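Local coordinates for long form salivary protein D7L1 (Anopheles stephensi, PDB 3NHI) that binds and sequesters host cysteinyl leukotrienes and thromboxane A2 analogues, so that the mosquito's saliva blunts the host response to blood feeding, at residues L6-A11 with L130-T134; E91-Y95 with L126-Y131; R176-L180 with Y242-N247. One frame throughout, in Å; residues are numbered along the deposited sequence. Where two conformers were deposited one is given.

Overall arrangement
Contacts 1 and 2 belong to the part of this all-helical, odorant-binding-like protein that holds the lipid, and they share Leu130 and Tyr131, where helix 109-130 ends. Their centres lie 12 Å apart, and a probable hydrogen bond from Gly133 N to Arg128 O (2.8 Å) ties the turn of contact 1 to the helix of contact 2. Contact 1 supplies His132, Gly133 and Thr134 to the lipid pocket, and contact 2 supplies Ser127. Contact 3 lies across the chain's centre, within the PBP/GOBP family region and away from the lipid site; its centre is about 32 Å from that of contact 1 and 44 Å from that of contact 2.

Contact 1: L6-A11 with L130-T134; sequences LDAEQA and LYHGT. With EAH ((5S,7E,9E,11Z,14Z)-5-hydroxyicosa-7,9,11,14-tetraenoic acid), chain B.
A capped helix start meets the turn between helices 109-130 and 135-144, in a wall of the odorant-binding-type lipid pocket. Leu6 and Asp7 are extended and helix 8-22 begins at Ala8. Tyr131 leaves helical geometry, and His132 takes a left-handed conformation (phi/psi 58/46) that turns the chain. In register, Ala8 CA lies 5.5 Å from His132 CA, and Ala11 CA 6.3 Å from Tyr131 CA.

Hydrogen bonds come first. Asp7 (chi1 p), at the N-cap, and Gln10 form a capping box: Gln10 N donates to Asp7 OD1 (2.8 Å) and Asp7 N to Gln10 OE1 (2.9 Å). His132 (chi1 -41°) donates from NE2 to Leu6 O at 2.9 Å, a carbonyl left without a helical donor because Gln10 N is turned to the cap. One water donates to both Ala8 O and His132 O, each at 2.8 Å.

Packing relies on small residues. Ala8 CB and Ala11 CB each lie 4.2 Å from His132 CB, and Ala11 CB comes within 3.3 Å of Tyr131 O; alanine lets the backbones approach this closely. Tyr81 meets the imidazole edge-to-face.

Gly133, a leukotriene C4-binding residue, offers its backbone to the bound hydroxy acid: EAH O3 donates to Gly133 O at 3.0 Å.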
loop_
_atom_site.group_PDB
_atom_site.type_symbol
_atom_site.label_atom_id
_atom_site.label_comp_id
_atom_site.label_asym_id
_atom_site.label_seq_id
_atom_site.Cartn_x
_atom_site.Cartn_y
_atom_site.Cartn_z
ATOM N N LEU A 6 7.276 -6.647 7.997
ATOM C CA LEU A 6 6.946 -5.717 6.916
ATOM C C LEU A 6 8.146 -4.869 6.519
ATOM O O LEU A 6 8.846 -4.319 7.383
ATOM C CB LEU A 6 5.779 -4.815 7.335
ATOM C CG LEU A 6 4.498 -5.582 7.710
ATOM C CD1 LEU A 6 3.393 -4.662 8.226
ATOM C CD2 LEU A 6 3.998 -6.492 6.562
ATOM N N ASP A 7 8.372 -4.776 5.214
ATOM C CA ASP A 7 9.447 -3.939 4.703
ATOM C C ASP A 7 9.041 -2.469 4.587
ATOM O O ASP A 7 7.917 -2.102 4.918
ATOM C CB ASP A 7 10.031 -4.522 3.401
ATOM C CG ASP A 7 9.123 -4.348 2.189
ATOM O OD1 ASP A 7 8.338 -3.379 2.120
ATOM O OD2 ASP A 7 9.237 -5.179 1.259
ATOM N N ALA A 8 9.960 -1.623 4.130
ATOM C CA ALA A 8 9.664 -0.187 4.098
ATOM C C ALA A 8 8.511 0.192 3.169
ATOM O O ALA A 8 7.719 1.091 3.504
ATOM C CB ALA A 8 10.918 0.606 3.750
ATOM N N GLU A 9 8.417 -0.466 2.016
ATOM C CA GLU A 9 7.322 -0.197 1.094
ATOM C C GLU A 9 5.986 -0.654 1.688
ATOM O O GLU A 9 4.965 0.021 1.533
ATOM C CB GLU A 9 7.556 -0.869 -0.264
ATOM C CG GLU A 9 6.409 -0.674 -1.277
ATOM C CD GLU A 9 5.212 -1.609 -1.076
ATOM O OE1 GLU A 9 5.376 -2.747 -0.585
ATOM O OE2 GLU A 9 4.090 -1.204 -1.452
ATOM N N GLN A 10 5.995 -1.803 2.361
ATOM C CA GLN A 10 4.762 -2.333 2.919
ATOM C C GLN A 10 4.239 -1.424 4.023
ATOM O O GLN A 10 3.025 -1.189 4.127
ATOM C CB GLN A 10 4.992 -3.742 3.425
ATOM C CG GLN A 10 5.182 -4.743 2.312
ATOM C CD GLN A 10 5.554 -6.076 2.894
ATOM O OE1 GLN A 10 6.622 -6.241 3.458
ATOM N NE2 GLN A 10 4.626 -7.026 2.837
ATOM N N ALA A 11 5.147 -0.902 4.840
ATOM C CA ALA A 11 4.760 0.065 5.868
ATOM C C ALA A 11 4.255 1.380 5.255
ATOM O O ALA A 11 3.218 1.913 5.690
ATOM C CB ALA A 11 5.916 0.326 6.825
ATOM N N LEU A 130 11.083 0.530 14.210
ATOM C CA LEU A 130 10.711 -0.842 13.852
ATOM C C LEU A 130 9.876 -0.916 12.587
ATOM O O LEU A 130 10.070 -1.812 11.764
ATOM C CB LEU A 130 9.960 -1.542 14.991
ATOM C CG LEU A 130 10.728 -1.668 16.300
ATOM C CD1 LEU A 130 9.936 -2.545 17.253
ATOM C CD2 LEU A 130 12.135 -2.221 16.084
ATOM N N TYR A 131 8.939 0.021 12.439
ATOM C CA TYR A 131 7.973 -0.013 11.344
ATOM C C TYR A 131 8.223 1.040 10.263
ATOM O O TYR A 131 7.300 1.449 9.547
ATOM C CB TYR A 131 6.534 0.066 11.889
ATOM C CG TYR A 131 6.128 -1.171 12.669
ATOM C CD1 TYR A 131 5.617 -2.300 12.017
ATOM C CD2 TYR A 131 6.274 -1.229 14.062
ATOM C CE1 TYR A 131 5.256 -3.453 12.735
ATOM C CE2 TYR A 131 5.914 -2.371 14.777
ATOM C CZ TYR A 131 5.405 -3.474 14.119
ATOM O OH TYR A 131 5.062 -4.597 14.832
ATOM N N HIS A 132 9.477 1.466 10.137
ATOM C CA HIS A 132 9.915 2.269 8.982
ATOM C C HIS A 132 9.107 3.553 8.849
ATOM O O HIS A 132 8.650 3.927 7.762
ATOM C CB HIS A 132 9.886 1.416 7.702
ATOM C CG HIS A 132 10.385 0.020 7.921
ATOM N ND1 HIS A 132 11.630 -0.249 8.452
ATOM C CD2 HIS A 132 9.800 -1.180 7.700
ATOM C CE1 HIS A 132 11.788 -1.557 8.554
ATOM N NE2 HIS A 132 10.700 -2.145 8.089
ATOM N N GLY A 133 8.940 4.213 9.989
ATOM C CA GLY A 133 8.139 5.425 10.094
ATOM C C GLY A 133 8.925 6.725 10.170
ATOM O O GLY A 133 8.379 7.749 10.590
ATOM N N THR A 134 10.195 6.696 9.765
ATOM C CA THR A 134 10.975 7.923 9.561
ATOM C C THR A 134 11.535 7.908 8.149
ATOM O O THR A 134 11.861 6.846 7.621
ATOM C CB THR A 134 12.152 8.061 10.559
ATOM O OG1 THR A 134 13.165 7.086 10.270
ATOM C CG2 THR A 134 11.666 7.916 12.015
HETATM O O1 EAH B . 9.675 7.378 3.522
HETATM C C1 EAH B . 8.823 7.792 4.349
HETATM O O2 EAH B . 8.063 8.761 4.109
HETATM C C2 EAH B . 8.712 7.083 5.684
HETATM C C3 EAH B . 7.902 7.910 6.685
HETATM C C4 EAH B . 6.428 7.510 6.680
HETATM C C5 EAH B . 5.645 8.370 7.650
HETATM O O3 EAH B . 5.964 8.018 8.896
HETATM C C6 EAH B . 4.146 8.185 7.427
HETATM C C7 EAH B . 3.333 8.912 8.486
HETATM C C8 EAH B . 2.701 7.916 9.435
HETATM C C9 EAH B . 2.113 8.623 10.568
HETATM C C10 EAH B . 1.707 7.765 11.502
HETATM C C11 EAH B . 1.134 8.523 12.612
HETATM C C12 EAH B . 0.709 7.964 13.748
HETATM C C13 EAH B . 0.749 6.477 14.015
HETATM C C14 EAH B . -0.599 5.899 13.645
HETATM C C15 EAH B . -1.251 4.984 14.366
HETATM C C16 EAH B . -0.714 4.393 15.648
HETATM C C17 EAH B . -0.122 3.025 15.347
HETATM C C18 EAH B . 1.379 3.127 15.114
HETATM C C19 EAH B . 2.031 1.762 15.252
HETATM C C20 EAH B . 3.506 1.838 14.927
HETATM O O HOH W 1 8.200 3.362 5.096
#

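Contact 2: E91-Y95 with L126-Y131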
loop_
_atom_site.group_PDB
_atom_site.type_symbol
_atom_site.label_atom_id
_atom_site.label_comp_id
_atom_site.label_asym_id
_atom_site.label_seq_id
_atom_site.Cartn_x
_atom_site.Cartn_y
_atom_site.Cartn_z
ATOM N N GLU A 91 14.383 -2.395 24.852
ATOM C CA GLU A 91 13.227 -1.539 24.567
ATOM C C GLU A 91 12.166 -2.300 23.776
ATOM O O GLU A 91 10.969 -2.135 24.006
ATOM C CB GLU A 91 13.663 -0.272 23.821
ATOM C CG GLU A 91 14.402 0.725 24.701
ATOM C CD GLU A 91 15.040 1.861 23.923
ATOM O OE1 GLU A 91 16.088 2.376 24.381
ATOM O OE2 GLU A 91 14.504 2.237 22.858
ATOM N N VAL A 92 12.614 -3.129 22.838
ATOM C CA VAL A 92 11.715 -3.972 22.051
ATOM C C VAL A 92 10.893 -4.908 22.949
ATOM O O VAL A 92 9.676 -5.032 22.777
ATOM C CB VAL A 92 12.508 -4.767 20.992
ATOM C CG1 VAL A 92 11.620 -5.791 20.285
ATOM C CG2 VAL A 92 13.130 -3.814 19.968
ATOM N N THR A 93 11.556 -5.555 23.905
ATOM C CA THR A 93 10.877 -6.391 24.893
ATOM C C THR A 93 9.852 -5.587 25.705
ATOM O O THR A 93 8.739 -6.059 25.957
ATOM C CB THR A 93 11.924 -7.045 25.805
ATOM O OG1 THR A 93 12.573 -8.080 25.060
ATOM C CG2 THR A 93 11.302 -7.634 27.077
ATOM N N GLU A 94 10.232 -4.373 26.106
ATOM C CA GLU A 94 9.329 -3.517 26.867
ATOM C C GLU A 94 8.099 -3.136 26.034
ATOM O O GLU A 94 6.982 -3.112 26.552
ATOM C CB GLU A 94 10.063 -2.272 27.402
ATOM C CG GLU A 94 11.087 -2.578 28.521
ATOM C CD GLU A 94 12.157 -1.498 28.716
ATOM O OE1 GLU A 94 12.299 -0.572 27.881
ATOM O OE2 GLU A 94 12.897 -1.602 29.717
ATOM N N TYR A 95 8.302 -2.873 24.741
ATOM C CA TYR A 95 7.201 -2.559 23.823
ATOM C C TYR A 95 6.260 -3.759 23.669
ATOM O O TYR A 95 5.045 -3.625 23.799
ATOM C CB TYR A 95 7.807 -2.133 22.484
ATOM C CG TYR A 95 6.880 -1.643 21.393
ATOM C CD1 TYR A 95 5.609 -1.120 21.653
ATOM C CD2 TYR A 95 7.317 -1.674 20.065
ATOM C CE1 TYR A 95 4.807 -0.655 20.602
ATOM C CE2 TYR A 95 6.522 -1.223 19.030
ATOM C CZ TYR A 95 5.273 -0.726 19.299
ATOM O OH TYR A 95 4.516 -0.273 18.242
ATOM N N LEU A 126 10.672 4.253 19.128
ATOM C CA LEU A 126 10.994 2.866 18.812
ATOM C C LEU A 126 10.075 2.327 17.713
ATOM O O LEU A 126 10.549 1.676 16.771
ATOM C CB LEU A 126 10.911 1.981 20.057
ATOM C CG LEU A 126 11.056 0.474 19.809
ATOM C CD1 LEU A 126 12.445 0.129 19.312
ATOM C CD2 LEU A 126 10.730 -0.309 21.072
ATOM N N SER A 127 8.777 2.608 17.810
ATOM C CA SER A 127 7.842 2.102 16.816
ATOM C C SER A 127 8.163 2.632 15.420
ATOM O O SER A 127 8.019 1.914 14.431
ATOM C CB SER A 127 6.396 2.417 17.213
ATOM O OG SER A 127 6.031 3.771 16.961
ATOM N N ARG A 128 8.619 3.882 15.348
ATOM C CA ARG A 128 9.004 4.470 14.075
ATOM C C ARG A 128 10.274 3.851 13.515
ATOM O O ARG A 128 10.443 3.778 12.291
ATOM C CB ARG A 128 9.162 5.986 14.193
ATOM C CG ARG A 128 7.861 6.668 14.546
ATOM C CD ARG A 128 8.022 8.171 14.664
ATOM N NE ARG A 128 8.237 8.785 13.354
ATOM C CZ ARG A 128 8.321 10.091 13.125
ATOM N NH1 ARG A 128 8.216 10.960 14.122
ATOM N NH2 ARG A 128 8.508 10.524 11.887
ATOM N N GLN A 129 11.166 3.378 14.386
ATOM C CA GLN A 129 12.327 2.612 13.933
ATOM C C GLN A 129 11.899 1.238 13.428
ATOM O O GLN A 129 12.266 0.841 12.319
ATOM C CB GLN A 129 13.369 2.470 15.044
ATOM C CG GLN A 129 14.075 3.784 15.390
ATOM C CD GLN A 129 14.789 4.396 14.189
ATOM O OE1 GLN A 129 15.620 3.747 13.562
ATOM N NE2 GLN A 129 14.466 5.644 13.871
ATOM N N LEU A 130 11.083 0.530 14.210
ATOM C CA LEU A 130 10.711 -0.842 13.852
ATOM C C LEU A 130 9.876 -0.916 12.587
ATOM O O LEU A 130 10.070 -1.812 11.764
ATOM C CB LEU A 130 9.960 -1.542 14.991
ATOM C CG LEU A 130 10.728 -1.668 16.300
ATOM C CD1 LEU A 130 9.936 -2.545 17.253
ATOM C CD2 LEU A 130 12.135 -2.221 16.084
ATOM N N TYR A 131 8.939 0.021 12.439
ATOM C CA TYR A 131 7.973 -0.013 11.344
ATOM C C TYR A 131 8.223 1.040 10.263
ATOM O O TYR A 131 7.300 1.449 9.547
ATOM C CB TYR A 131 6.534 0.066 11.889
ATOM C CG TYR A 131 6.128 -1.171 12.669
ATOM C CD1 TYR A 131 5.617 -2.300 12.017
ATOM C CD2 TYR A 131 6.274 -1.229 14.062
ATOM C CE1 TYR A 131 5.256 -3.453 12.735
ATOM C CE2 TYR A 131 5.914 -2.371 14.777
ATOM C CZ TYR A 131 5.405 -3.474 14.119
ATOM O OH TYR A 131 5.062 -4.597 14.832
#
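This is a buried, apolar helix-helix contact between helix 89-101 and the C-terminal end of helix 109-130, beside the lipid pocket. The short axes cross steeply, at -103°, and approach to 11.2 Å, so a few large side chains fill the gap and no hydrogen bond spans it. Leu126 points into the gap: its CD2 lies 3.5 Å from Glu91 O and 3.7 Å from Tyr95 CB, while its CD1 meets Val92 CG2 at 4.1 Å. Branched leucine suits a place with neighbours on successive turns. Leu130, one turn on, sets its CD1 at the edge of the Tyr95 ring, 3.9 Å from Tyr95 CD2. Tyrosine is long enough to cross the gap: Tyr95 OH comes within 3.4 Å of Ser127 CB, and small Ser127 leaves it room while touching the bound fatty acid. The hydroxyls are satisfied outside the interface, Tyr95 OH by Tyr116 and Ser127 OG by Val124 O. Helix 73-85 also packs against this pair, Tyr78 on Val92 and Ile74 on both Tyr95 and Tyr131.

Contact 3: R176-L180 with Y242-N247. With SO4 (sulfate ion), chain D.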
loop_
_atom_site.group_PDB
_atom_site.type_symbol
_atom_site.label_atom_id
_atom_site.label_comp_id
_atom_site.label_asym_id
_atom_site.label_seq_id
_atom_site.Cartn_x
_atom_site.Cartn_y
_atom_site.Cartn_z
ATOM N N ARG A 176 5.105 1.341 -21.893
ATOM C CA ARG A 176 4.117 0.295 -21.646
ATOM C C ARG A 176 2.877 0.492 -22.506
ATOM O O ARG A 176 2.368 1.598 -22.632
ATOM C CB ARG A 176 3.736 0.283 -20.165
ATOM C CG ARG A 176 2.682 -0.751 -19.791
ATOM C CD ARG A 176 2.476 -0.818 -18.284
ATOM N NE ARG A 176 1.966 0.424 -17.693
ATOM C CZ ARG A 176 0.685 0.787 -17.691
ATOM N NH1 ARG A 176 -0.237 0.022 -18.277
ATOM N NH2 ARG A 176 0.324 1.929 -17.119
ATOM N N ARG A 177 2.390 -0.594 -23.091
ATOM C CA ARG A 177 1.124 -0.554 -23.812
ATOM C C ARG A 177 0.260 -1.742 -23.380
ATOM O O ARG A 177 0.656 -2.532 -22.512
ATOM C CB ARG A 177 1.351 -0.497 -25.335
ATOM C CG ARG A 177 2.063 0.777 -25.794
ATOM C CD ARG A 177 2.007 0.995 -27.286
ATOM N NE ARG A 177 0.680 1.409 -27.743
ATOM C CZ ARG A 177 0.401 1.771 -28.994
ATOM N NH1 ARG A 177 1.354 1.777 -29.922
ATOM N NH2 ARG A 177 -0.832 2.127 -29.321
ATOM N N TYR A 178 -0.912 -1.866 -23.985
ATOM C CA TYR A 178 -1.878 -2.875 -23.568
ATOM C C TYR A 178 -1.932 -4.072 -24.510
ATOM O O TYR A 178 -2.909 -4.825 -24.512
ATOM C CB TYR A 178 -3.250 -2.222 -23.337
ATOM C CG TYR A 178 -3.251 -1.408 -22.066
ATOM C CD1 TYR A 178 -3.619 -1.985 -20.859
ATOM C CD2 TYR A 178 -2.825 -0.078 -22.062
ATOM C CE1 TYR A 178 -3.593 -1.254 -19.677
ATOM C CE2 TYR A 178 -2.795 0.664 -20.882
ATOM C CZ TYR A 178 -3.182 0.064 -19.693
ATOM O OH TYR A 178 -3.161 0.762 -18.506
ATOM N N LYS A 179 -0.860 -4.268 -25.272
ATOM C CA LYS A 179 -0.775 -5.404 -26.187
ATOM C C LYS A 179 -0.762 -6.699 -25.383
ATOM O O LYS A 179 0.039 -6.862 -24.457
ATOM C CB LYS A 179 0.483 -5.299 -27.035
ATOM C CG LYS A 179 0.653 -6.419 -28.058
ATOM C CD LYS A 179 2.023 -6.377 -28.733
ATOM C CE LYS A 179 2.184 -5.144 -29.609
ATOM N NZ LYS A 179 1.373 -5.249 -30.851
ATOM N N LEU A 180 -1.675 -7.604 -25.725
ATOM C CA LEU A 180 -1.787 -8.879 -25.026
ATOM C C LEU A 180 -1.057 -9.977 -25.795
ATOM O O LEU A 180 -1.504 -10.402 -26.863
ATOM C CB LEU A 180 -3.256 -9.240 -24.800
ATOM C CG LEU A 180 -4.084 -8.179 -24.054
ATOM C CD1 LEU A 180 -5.557 -8.583 -24.031
ATOM C CD2 LEU A 180 -3.540 -7.924 -22.642
ATOM N N TYR A 242 -6.523 -9.284 -16.013
ATOM C CA TYR A 242 -6.029 -8.215 -16.860
ATOM C C TYR A 242 -6.564 -8.347 -18.300
ATOM O O TYR A 242 -7.075 -7.375 -18.857
ATOM C CB TYR A 242 -4.503 -8.254 -16.812
ATOM C CG TYR A 242 -3.762 -7.283 -17.697
ATOM C CD1 TYR A 242 -3.775 -5.909 -17.451
ATOM C CD2 TYR A 242 -3.013 -7.749 -18.771
ATOM C CE1 TYR A 242 -3.074 -5.032 -18.263
ATOM C CE2 TYR A 242 -2.299 -6.877 -19.578
ATOM C CZ TYR A 242 -2.332 -5.523 -19.321
ATOM O OH TYR A 242 -1.637 -4.644 -20.126
ATOM N N VAL A 243 -6.450 -9.547 -18.874
ATOM C CA VAL A 243 -6.985 -9.832 -20.212
ATOM C C VAL A 243 -8.494 -9.596 -20.257
ATOM O O VAL A 243 -9.010 -8.964 -21.193
ATOM C CB VAL A 243 -6.647 -11.273 -20.665
ATOM C CG1 VAL A 243 -7.474 -11.665 -21.891
ATOM C CG2 VAL A 243 -5.174 -11.403 -20.983
ATOM N N CYS A 244 -9.207 -10.072 -19.239
ATOM C CA CYS A 244 -10.656 -9.865 -19.214
ATOM C C CYS A 244 -11.035 -8.383 -19.224
ATOM O O CYS A 244 -11.951 -7.984 -19.936
ATOM C CB CYS A 244 -11.299 -10.570 -18.025
ATOM S SG CYS A 244 -11.290 -12.355 -18.248
ATOM N N LEU A 245 -10.319 -7.571 -18.441
ATOM C CA LEU A 245 -10.599 -6.139 -18.370
ATOM C C LEU A 245 -10.246 -5.443 -19.675
ATOM O O LEU A 245 -11.042 -4.658 -20.208
ATOM C CB LEU A 245 -9.837 -5.508 -17.200
ATOM C CG LEU A 245 -10.353 -5.920 -15.818
ATOM C CD1 LEU A 245 -9.270 -5.716 -14.769
ATOM C CD2 LEU A 245 -11.635 -5.187 -15.442
ATOM N N VAL A 246 -9.074 -5.765 -20.212
ATOM C CA VAL A 246 -8.589 -5.100 -21.420
ATOM C C VAL A 246 -9.487 -5.418 -22.615
ATOM O O VAL A 246 -9.785 -4.530 -23.418
ATOM C CB VAL A 246 -7.114 -5.461 -21.709
ATOM C CG1 VAL A 246 -6.707 -5.013 -23.124
ATOM C CG2 VAL A 246 -6.198 -4.824 -20.658
ATOM N N ASN A 247 -9.966 -6.655 -22.704
ATOM C CA ASN A 247 -10.766 -7.060 -23.858
ATOM C C ASN A 247 -12.270 -6.814 -23.727
ATOM O O ASN A 247 -13.039 -7.161 -24.626
ATOM C CB ASN A 247 -10.464 -8.506 -24.239
ATOM C CG ASN A 247 -9.159 -8.639 -25.010
ATOM O OD1 ASN A 247 -8.615 -7.651 -25.504
ATOM N ND2 ASN A 247 -8.663 -9.860 -25.128
HETATM S S SO4 D . -2.849 0.719 -26.187
HETATM O O1 SO4 D . -3.633 -0.482 -26.453
HETATM O O2 SO4 D . -1.579 0.348 -25.580
HETATM O O3 SO4 D . -3.587 1.592 -25.277
HETATM O O4 SO4 D . -2.606 1.421 -27.444
HETATM O O HOH W 2 -0.056 -2.435 -19.720
HETATM O O HOH W 3 0.179 -5.392 -21.971
#
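Leu180 lays its isobutyl group over one side of helix 238-246, with CD2 3.5 Å from Tyr242 CE2 and CD1 3.9 Å from Val246 CG1 and 4.2 Å from Val243 CG2. Its CB points toward the helix, and the branched end fits among residues one turn apart, Tyr242 with Val246 and Val243 with Asn247; Asn247 OD1 also lies 3.5 Å from Leu180 CD1. Beta-branched valines present compact, apolar surfaces here. The ring of Tyr178 adds a second apolar patch, its CD1 3.8 Å from Val246 CG2 and 4.0 Å from Tyr242 CE1.

Within the PBP/GOBP-family region, a disulfide-linked helical fold, the contact joins the loop between helices 155-163 and 184-196 to helix 238-246; Cys244, facing away from the loop, pairs with Cys233. No direct hydrogen bond crosses between the segments, so water does the polar work. Tyr242 is long enough to carry its OH past the apolar patch to two waters, each 2.7 Å from that oxygen. One water donates to Arg177 O and accepts from Arg176 NH1, both at 2.9 Å; the other lies 2.9 Å from both Arg177 O and Lys179 O.

Arg176 NH1 donates to Tyr178 OH (3.0 Å), which is also hydrogen-bonded to Asp259, while Arg176 NH2 forms salt bridges to Asp259 and Glu262 of helix 251-266. At the outer face a sulfate, probably from the crystallisation liquor, accepts from Tyr178 N at its O2 (2.8 Å) and from Arg177 NH2 at its O4 (2.7 Å).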